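Local coordinates for protein probable aminotransferase (PDB 5YKR) that is probably a class-III aminotransferase, a member of the large superfamily of enzymes that work with pyridoxal phosphate, at residues 364-367 and 368-372; 416-420 and 421-425; 442-445 and 446-450. One frame throughout, in Å; residues are numbered along the deposited sequence.

Interaction 1 (364-367 and 368-372)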
loop_
_atom_site.group_PDB
_atom_site.type_symbol
_atom_site.label_atom_id
_atom_site.label_comp_id
_atom_site.label_asym_id
_atom_site.label_seq_id
_atom_site.Cartn_x
_atom_site.Cartn_y
_atom_site.Cartn_z
ATOM N N ALA A 364 11.255 -31.791 -12.202
ATOM C CA ALA A 364 11.743 -33.153 -12.491
ATOM C C ALA A 364 13.174 -33.338 -11.986
ATOM O O ALA A 364 13.504 -34.398 -11.426
ATOM C CB ALA A 364 11.625 -33.432 -13.977
ATOM N N GLY A 365 14.020 -32.326 -12.175
ATOM C CA GLY A 365 15.389 -32.377 -11.679
ATOM C C GLY A 365 15.476 -32.464 -10.146
ATOM O O GLY A 365 16.199 -33.280 -9.608
ATOM N N VAL A 366 14.722 -31.605 -9.462
ATOM C CA VAL A 366 14.682 -31.673 -8.006
ATOM C C VAL A 366 14.233 -33.074 -7.566
ATOM O O VAL A 366 14.823 -33.704 -6.683
ATOM C CB VAL A 366 13.802 -30.571 -7.416
ATOM C CG1 VAL A 366 13.648 -30.736 -5.909
ATOM C CG2 VAL A 366 14.413 -29.197 -7.667
ATOM N N ARG A 367 13.162 -33.551 -8.163
ATOM C CA ARG A 367 12.608 -34.842 -7.744
ATOM C C ARG A 367 13.626 -35.966 -7.931
ATOM O O ARG A 367 13.778 -36.810 -7.046
ATOM C CB ARG A 367 11.290 -35.175 -8.455
ATOM C CG ARG A 367 10.605 -36.361 -7.785
ATOM C CD ARG A 367 9.196 -36.578 -8.282
ATOM N NE ARG A 367 8.282 -35.507 -7.858
ATOM C CZ ARG A 367 7.655 -34.668 -8.677
ATOM N NH1 ARG A 367 7.788 -34.776 -9.988
ATOM N NH2 ARG A 367 6.907 -33.719 -8.171
ATOM N N ALA A 368 14.347 -35.943 -9.051
ATOM C CA ALA A 368 15.363 -36.961 -9.302
ATOM C C ALA A 368 16.455 -36.919 -8.249
ATOM O O ALA A 368 16.905 -37.946 -7.775
ATOM C CB ALA A 368 15.922 -36.796 -10.690
ATOM N N THR A 369 16.864 -35.733 -7.849
ATOM C CA THR A 369 17.889 -35.569 -6.785
ATOM C C THR A 369 17.388 -36.090 -5.432
ATOM O O THR A 369 18.098 -36.803 -4.760
ATOM C CB THR A 369 18.304 -34.090 -6.694
ATOM O OG1 THR A 369 19.095 -33.769 -7.844
ATOM C CG2 THR A 369 19.062 -33.776 -5.444
ATOM N N LEU A 370 16.166 -35.733 -5.051
ATOM C CA LEU A 370 15.586 -36.192 -3.794
ATOM C C LEU A 370 15.479 -37.728 -3.758
ATOM O O LEU A 370 15.802 -38.339 -2.751
ATOM C CB LEU A 370 14.222 -35.550 -3.531
ATOM C CG LEU A 370 14.208 -34.017 -3.441
ATOM C CD1 LEU A 370 12.802 -33.525 -3.126
ATOM C CD2 LEU A 370 15.257 -33.420 -2.545
ATOM N N GLU A 371 15.072 -38.315 -4.886
ATOM C CA GLU A 371 14.944 -39.764 -4.990
ATOM C C GLU A 371 16.317 -40.449 -4.926
ATOM O O GLU A 371 16.516 -41.419 -4.181
ATOM C CB GLU A 371 14.184 -40.142 -6.246
ATOM C CG GLU A 371 12.690 -39.822 -6.162
ATOM C CD GLU A 371 11.934 -40.049 -7.478
ATOM O OE1 GLU A 371 12.597 -40.366 -8.500
ATOM O OE2 GLU A 371 10.689 -39.890 -7.496
ATOM N N GLU A 372 17.285 -39.921 -5.649
ATOM C CA GLU A 372 18.608 -40.517 -5.713
ATOM C C GLU A 372 19.287 -40.513 -4.359
ATOM O O GLU A 372 19.883 -41.505 -3.954
ATOM C CB GLU A 372 19.463 -39.744 -6.696
ATOM C CG GLU A 372 20.898 -40.187 -6.778
ATOM C CD GLU A 372 21.704 -39.386 -7.769
ATOM O OE1 GLU A 372 21.198 -39.131 -8.886
ATOM O OE2 GLU A 372 22.860 -39.036 -7.434
#

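Interaction 2 (416-420 and 421-425)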
loop_
_atom_site.group_PDB
_atom_site.type_symbol
_atom_site.label_atom_id
_atom_site.label_comp_id
_atom_site.label_asym_id
_atom_site.label_seq_id
_atom_site.Cartn_x
_atom_site.Cartn_y
_atom_site.Cartn_z
ATOM N N TYR A 416 24.485 -21.399 -0.655
ATOM C CA TYR A 416 25.334 -22.189 -1.568
ATOM C C TYR A 416 25.003 -21.823 -3.012
ATOM O O TYR A 416 25.910 -21.577 -3.830
ATOM C CB TYR A 416 25.111 -23.666 -1.306
ATOM C CG TYR A 416 26.067 -24.574 -2.028
ATOM C CD1 TYR A 416 25.861 -24.910 -3.342
ATOM C CD2 TYR A 416 27.205 -25.077 -1.381
ATOM C CE1 TYR A 416 26.711 -25.774 -4.012
ATOM C CE2 TYR A 416 28.073 -25.917 -2.044
ATOM C CZ TYR A 416 27.815 -26.242 -3.381
ATOM O OH TYR A 416 28.665 -27.073 -4.057
ATOM N N LEU A 417 23.711 -21.734 -3.328
ATOM C CA LEU A 417 23.289 -21.366 -4.674
ATOM C C LEU A 417 23.648 -19.918 -5.007
ATOM O O LEU A 417 24.151 -19.615 -6.095
ATOM C CB LEU A 417 21.809 -21.663 -4.889
ATOM C CG LEU A 417 21.578 -23.014 -5.523
ATOM C CD1 LEU A 417 21.988 -24.147 -4.599
ATOM C CD2 LEU A 417 20.164 -23.232 -5.919
ATOM N N LEU A 418 23.403 -19.015 -4.067
ATOM C CA LEU A 418 23.711 -17.578 -4.289
ATOM C C LEU A 418 25.183 -17.364 -4.640
ATOM O O LEU A 418 25.536 -16.690 -5.618
ATOM C CB LEU A 418 23.300 -16.768 -3.044
ATOM C CG LEU A 418 23.495 -15.254 -3.104
ATOM C CD1 LEU A 418 22.496 -14.558 -2.157
ATOM C CD2 LEU A 418 24.930 -14.785 -2.859
ATOM N N ASN A 419 26.058 -17.982 -3.841
ATOM C CA ASN A 419 27.507 -17.840 -4.077
ATOM C C ASN A 419 27.991 -18.443 -5.395
ATOM O O ASN A 419 29.128 -18.184 -5.797
ATOM C CB ASN A 419 28.295 -18.488 -2.919
ATOM C CG ASN A 419 28.329 -17.644 -1.639
ATOM O OD1 ASN A 419 28.198 -16.420 -1.651
ATOM N ND2 ASN A 419 28.526 -18.351 -0.499
ATOM N N ARG A 420 27.143 -19.219 -6.057
ATOM C CA ARG A 420 27.461 -19.829 -7.349
ATOM C C ARG A 420 26.511 -19.357 -8.452
ATOM O O ARG A 420 26.388 -19.975 -9.496
ATOM C CB ARG A 420 27.491 -21.363 -7.195
ATOM C CG ARG A 420 28.655 -21.830 -6.324
ATOM C CD ARG A 420 28.450 -23.258 -5.832
ATOM N NE ARG A 420 29.496 -23.633 -4.888
ATOM C CZ ARG A 420 29.586 -23.236 -3.632
ATOM N NH1 ARG A 420 28.685 -22.387 -3.119
ATOM N NH2 ARG A 420 30.615 -23.610 -2.871
ATOM N N GLY A 421 25.875 -18.186 -8.223
ATOM C CA GLY A 421 25.181 -17.476 -9.296
ATOM C C GLY A 421 23.702 -17.803 -9.526
ATOM O O GLY A 421 23.181 -17.561 -10.637
ATOM N N VAL A 422 23.001 -18.302 -8.505
ATOM C CA VAL A 422 21.566 -18.566 -8.614
ATOM C C VAL A 422 20.864 -17.923 -7.395
ATOM O O VAL A 422 21.191 -18.244 -6.233
ATOM C CB VAL A 422 21.246 -20.046 -8.673
ATOM C CG1 VAL A 422 19.748 -20.267 -8.572
ATOM C CG2 VAL A 422 21.824 -20.679 -9.946
ATOM N N LEU A 423 19.917 -17.032 -7.651
ATOM C CA LEU A 423 19.107 -16.457 -6.587
ATOM C C LEU A 423 17.766 -17.173 -6.422
ATOM O O LEU A 423 17.007 -17.329 -7.366
ATOM C CB LEU A 423 18.804 -14.966 -6.906
ATOM C CG LEU A 423 20.009 -14.057 -7.002
ATOM C CD1 LEU A 423 19.637 -12.663 -7.474
ATOM C CD2 LEU A 423 20.729 -13.997 -5.681
ATOM N N LEU A 424 17.478 -17.510 -5.193
ATOM C CA LEU A 424 16.214 -18.069 -4.760
ATOM C C LEU A 424 15.667 -17.157 -3.673
ATOM O O LEU A 424 16.430 -16.652 -2.824
ATOM C CB LEU A 424 16.403 -19.465 -4.174
ATOM C CG LEU A 424 16.942 -20.426 -5.212
ATOM C CD1 LEU A 424 17.495 -21.641 -4.490
ATOM C CD2 LEU A 424 15.881 -20.805 -6.197
ATOM N N THR A 425 14.355 -16.950 -3.644
ATOM C CA THR A 425 13.797 -16.090 -2.633
ATOM C C THR A 425 14.078 -16.623 -1.248
ATOM O O THR A 425 13.965 -17.834 -1.023
ATOM C CB THR A 425 12.320 -15.830 -2.852
ATOM O OG1 THR A 425 11.875 -14.889 -1.864
ATOM C CG2 THR A 425 11.477 -17.086 -2.755
#

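Interaction 3 (442-445 and 446-450)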
loop_
_atom_site.group_PDB
_atom_site.type_symbol
_atom_site.label_atom_id
_atom_site.label_comp_id
_atom_site.label_asym_id
_atom_site.label_seq_id
_atom_site.Cartn_x
_atom_site.Cartn_y
_atom_site.Cartn_z
ATOM N N VAL A 442 17.866 -23.457 -15.647
ATOM C CA VAL A 442 17.301 -24.565 -14.884
ATOM C C VAL A 442 18.369 -25.641 -14.620
ATOM O O VAL A 442 18.467 -26.164 -13.491
ATOM C CB VAL A 442 16.083 -25.146 -15.599
ATOM C CG1 VAL A 442 15.611 -26.410 -14.911
ATOM C CG2 VAL A 442 14.973 -24.125 -15.666
ATOM N N GLU A 443 19.171 -25.957 -15.632
ATOM C CA GLU A 443 20.233 -26.937 -15.447
ATOM C C GLU A 443 21.239 -26.481 -14.395
ATOM O O GLU A 443 21.733 -27.306 -13.592
ATOM C CB GLU A 443 20.907 -27.236 -16.820
ATOM C CG GLU A 443 19.967 -27.950 -17.782
ATOM C CD GLU A 443 20.285 -27.806 -19.303
ATOM O OE1 GLU A 443 21.399 -27.350 -19.721
ATOM O OE2 GLU A 443 19.386 -28.171 -20.115
ATOM N N LEU A 444 21.555 -25.195 -14.379
ATOM C CA LEU A 444 22.481 -24.675 -13.362
ATOM C C LEU A 444 21.873 -24.829 -11.971
ATOM O O LEU A 444 22.526 -25.332 -11.036
ATOM C CB LEU A 444 22.852 -23.224 -13.639
ATOM C CG LEU A 444 23.779 -22.534 -12.621
ATOM C CD1 LEU A 444 25.142 -23.242 -12.550
ATOM C CD2 LEU A 444 23.972 -21.083 -12.966
ATOM N N HIS A 445 20.640 -24.386 -11.789
ATOM C CA HIS A 445 19.951 -24.644 -10.517
ATOM C C HIS A 445 20.069 -26.101 -10.094
ATOM O O HIS A 445 20.385 -26.416 -8.934
ATOM C CB HIS A 445 18.465 -24.253 -10.651
ATOM C CG HIS A 445 17.638 -24.636 -9.453
ATOM N ND1 HIS A 445 16.992 -25.856 -9.304
ATOM C CD2 HIS A 445 17.356 -23.928 -8.337
ATOM C CE1 HIS A 445 16.379 -25.887 -8.137
ATOM N NE2 HIS A 445 16.559 -24.711 -7.543
ATOM N N ASP A 446 19.736 -26.987 -11.009
ATOM C CA ASP A 446 19.655 -28.422 -10.715
ATOM C C ASP A 446 21.007 -28.951 -10.250
ATOM O O ASP A 446 21.087 -29.685 -9.238
ATOM C CB ASP A 446 19.177 -29.190 -11.953
ATOM C CG ASP A 446 18.734 -30.580 -11.612
ATOM O OD1 ASP A 446 17.782 -30.704 -10.805
ATOM O OD2 ASP A 446 19.369 -31.555 -12.085
ATOM N N ARG A 447 22.062 -28.600 -10.999
ATOM C CA ARG A 447 23.420 -29.036 -10.670
ATOM C C ARG A 447 23.875 -28.521 -9.314
ATOM O O ARG A 447 24.440 -29.269 -8.498
ATOM C CB ARG A 447 24.447 -28.614 -11.748
ATOM C CG ARG A 447 24.218 -29.231 -13.106
ATOM C CD ARG A 447 25.373 -28.974 -13.996
ATOM N NE ARG A 447 25.693 -27.571 -14.187
ATOM C CZ ARG A 447 25.236 -26.823 -15.190
ATOM N NH1 ARG A 447 24.409 -27.330 -16.109
ATOM N NH2 ARG A 447 25.640 -25.571 -15.298
ATOM N N LEU A 448 23.640 -27.236 -9.048
ATOM C CA LEU A 448 24.090 -26.652 -7.791
ATOM C C LEU A 448 23.372 -27.245 -6.568
ATOM O O LEU A 448 23.994 -27.466 -5.536
ATOM C CB LEU A 448 23.890 -25.131 -7.811
ATOM C CG LEU A 448 24.770 -24.408 -8.816
ATOM C CD1 LEU A 448 24.495 -22.925 -8.710
ATOM C CD2 LEU A 448 26.254 -24.666 -8.602
ATOM N N LEU A 449 22.075 -27.478 -6.700
ATOM C CA LEU A 449 21.316 -28.090 -5.610
ATOM C C LEU A 449 21.841 -29.501 -5.329
ATOM O O LEU A 449 22.010 -29.902 -4.146
ATOM C CB LEU A 449 19.820 -28.087 -5.889
ATOM C CG LEU A 449 18.937 -28.749 -4.821
ATOM C CD1 LEU A 449 19.031 -28.027 -3.476
ATOM C CD2 LEU A 449 17.503 -28.751 -5.304
ATOM N N ARG A 450 22.075 -30.260 -6.401
ATOM C CA ARG A 450 22.608 -31.604 -6.262
ATOM C C ARG A 450 23.978 -31.607 -5.630
ATOM O O ARG A 450 24.248 -32.444 -4.740
ATOM C CB ARG A 450 22.649 -32.273 -7.620
ATOM C CG ARG A 450 23.292 -33.670 -7.615
ATOM C CD ARG A 450 22.547 -34.670 -6.738
ATOM N NE ARG A 450 23.244 -35.961 -6.724
ATOM C CZ ARG A 450 24.359 -36.231 -6.042
ATOM N NH1 ARG A 450 24.981 -35.328 -5.287
ATOM N NH2 ARG A 450 24.885 -37.442 -6.129
HETATM O O HOH W 1 22.556 -30.041 -15.523
HETATM O O HOH W 2 16.207 -28.411 -10.673
#

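Interaction 1 (364-367 and 368-372)
Arg367 and Glu371 lie one turn apart on helix 349-372, side by side and pointing the same way. Glu371 OE2 comes alongside the aliphatic part of Arg367, 3.5 Å from its CG. The charged ends do not meet, since Arg367 NE stays 5.0 Å from Glu371 OE2. The arginine chain bends at its third torsion (chi3 -69°), and its NH2 goes to Glu363, one turn earlier, in a salt bridge, and to the carbonyl of Val379. Glu371 N donates to Arg367 O at 2.9 Å.

Ala368, also on the outer face, sits on the turn before. Its CB is 3.5 Å from Ala364 O, and its N donates to the same oxygen at 3.0 Å.

On the buried side Val366 CG1 meets Leu370 CD1 at 4.0 Å. Leu370 N donates to Val366 O at 2.9 Å. Val366 also packs on His445 and Leu449 of helix 439-456, while Leu370 reaches Leu375 and Trp377.

The stretch is therefore an amphipathic last part of a helix. Its inner face is joined to the fold by apolar packing on aliphatic and aromatic side chains. On its outer face, Glu371 can offer Arg367 probably no more than a mild long-range attraction, the direct ion pair being with Glu363.

Interaction 2 (416-420 and 421-425)
Leu417 packs against Val422 and Leu424 where helix 407-418 gives way to strand 422-423. The tight point is Leu417 CD2 against Leu424 CD1, at 3.4 Å, closer than usual for two methyl groups. Leu417 has a first torsion away from the staggered values (chi1 -95°), consistent with some strain where CD2 is pressed on that methyl. The same CD2 lies 4.0 Å from Val422 CG1, and these two side chains run side by side. Leu418 meets the next strand residue, its CD1 4.0 Å from Leu423 CD2, with the two chains at a slant.

The turn between is a Schellman motif. Val422 N donates to Leu417 O at 3.0 Å, and Gly421 N donates to Leu418 O, also at 3.0 Å. Leu417 O accepts from Arg420 N as well, and its two donors come from opposite faces of the carbonyl plane. Gly421 is the C-prime residue, with positive phi (90°); having no CB keeps it clear of Arg420 O. The chain then joins the small mixed sheet beside strand 76-79.

The partly exposed Arg420 is loose only toward 421-425, where its CB is 3.7 Å from Gly421 N. Other partners hold its end. The guanidinium lies face-on to the Tyr416 ring, NH1 over the ring centre. NH1 also donates to Tyr416 O at 3.0 Å, on a lone pair, and forms a salt bridge with Glu19 of helix 9-26.

Interaction 3 (442-445 and 446-450)
Helix 439-456, the last helix of this class-III aminotransferase chain, holds the whole contact. Its residues meet one turn apart, and its regular backbone bonds run from Asp446 N to Val442 O through to Leu449 N to His445 O.

On one side Arg447 folds back over the preceding turn. Its CG stands beside the backbone N (chi1 -63°) and the chain bends at chi3 (-57°), which brings the guanidinium flat over the backbone. Glu443 O and Leu444 CA both lie over one face of that group, toward its rim. Arg447 NH1 is 3.6 Å from Glu443 CB, and Arg447 NH2 is 3.6 Å from Leu444 CD1. The Leu444 and Arg447 side chains cross at about a right angle. The carboxylate of Glu443 does not close an ion pair with the Arg447 guanidinium: Glu443 OE1 and Arg447 NH1 are 4.7 Å apart. A water joins Arg447 NH1 to Glu443 O by two weak bonds.

Leu444 also meets Leu448, CD1 to CD1 at 3.9 Å, the two chains at a slant. Both leucines pack on Val422, and Leu448 touches Leu417 and Arg420 too.

His445 is buried. The His445 and Leu449 side chains lie side by side, pointing the same way, with His445 CE1 4.2 Å from Leu449 CD2. His445 also touches Leu417 and Leu424. A second water lies at the edge of the imidazole, in the ring plane, and links it to the next side chain. That water is 3.0 Å from His445 ND1, with the direction of the bond not settled, and it donates to Asp446 OD1 at 2.8 Å.

Interactions 1, 2 and 3 follow one another along the chain, and all lie on the same side of its centre. Interaction 3, on helix 439-456, touches both others. Its centre is about 11 Å from that of interaction 1 and about 10 Å from that of interaction 2. Interactions 1 and 2 do not touch; their centres are about 19 Å apart. Glu372 and Arg450 form a salt bridge between the helices of interactions 1 and 3. The Tyr416 ring packs on the Leu448 carbonyl where interactions 2 and 3 join. The last helix thus lies between helix 349-372 and the end of helix 407-418 and touches both.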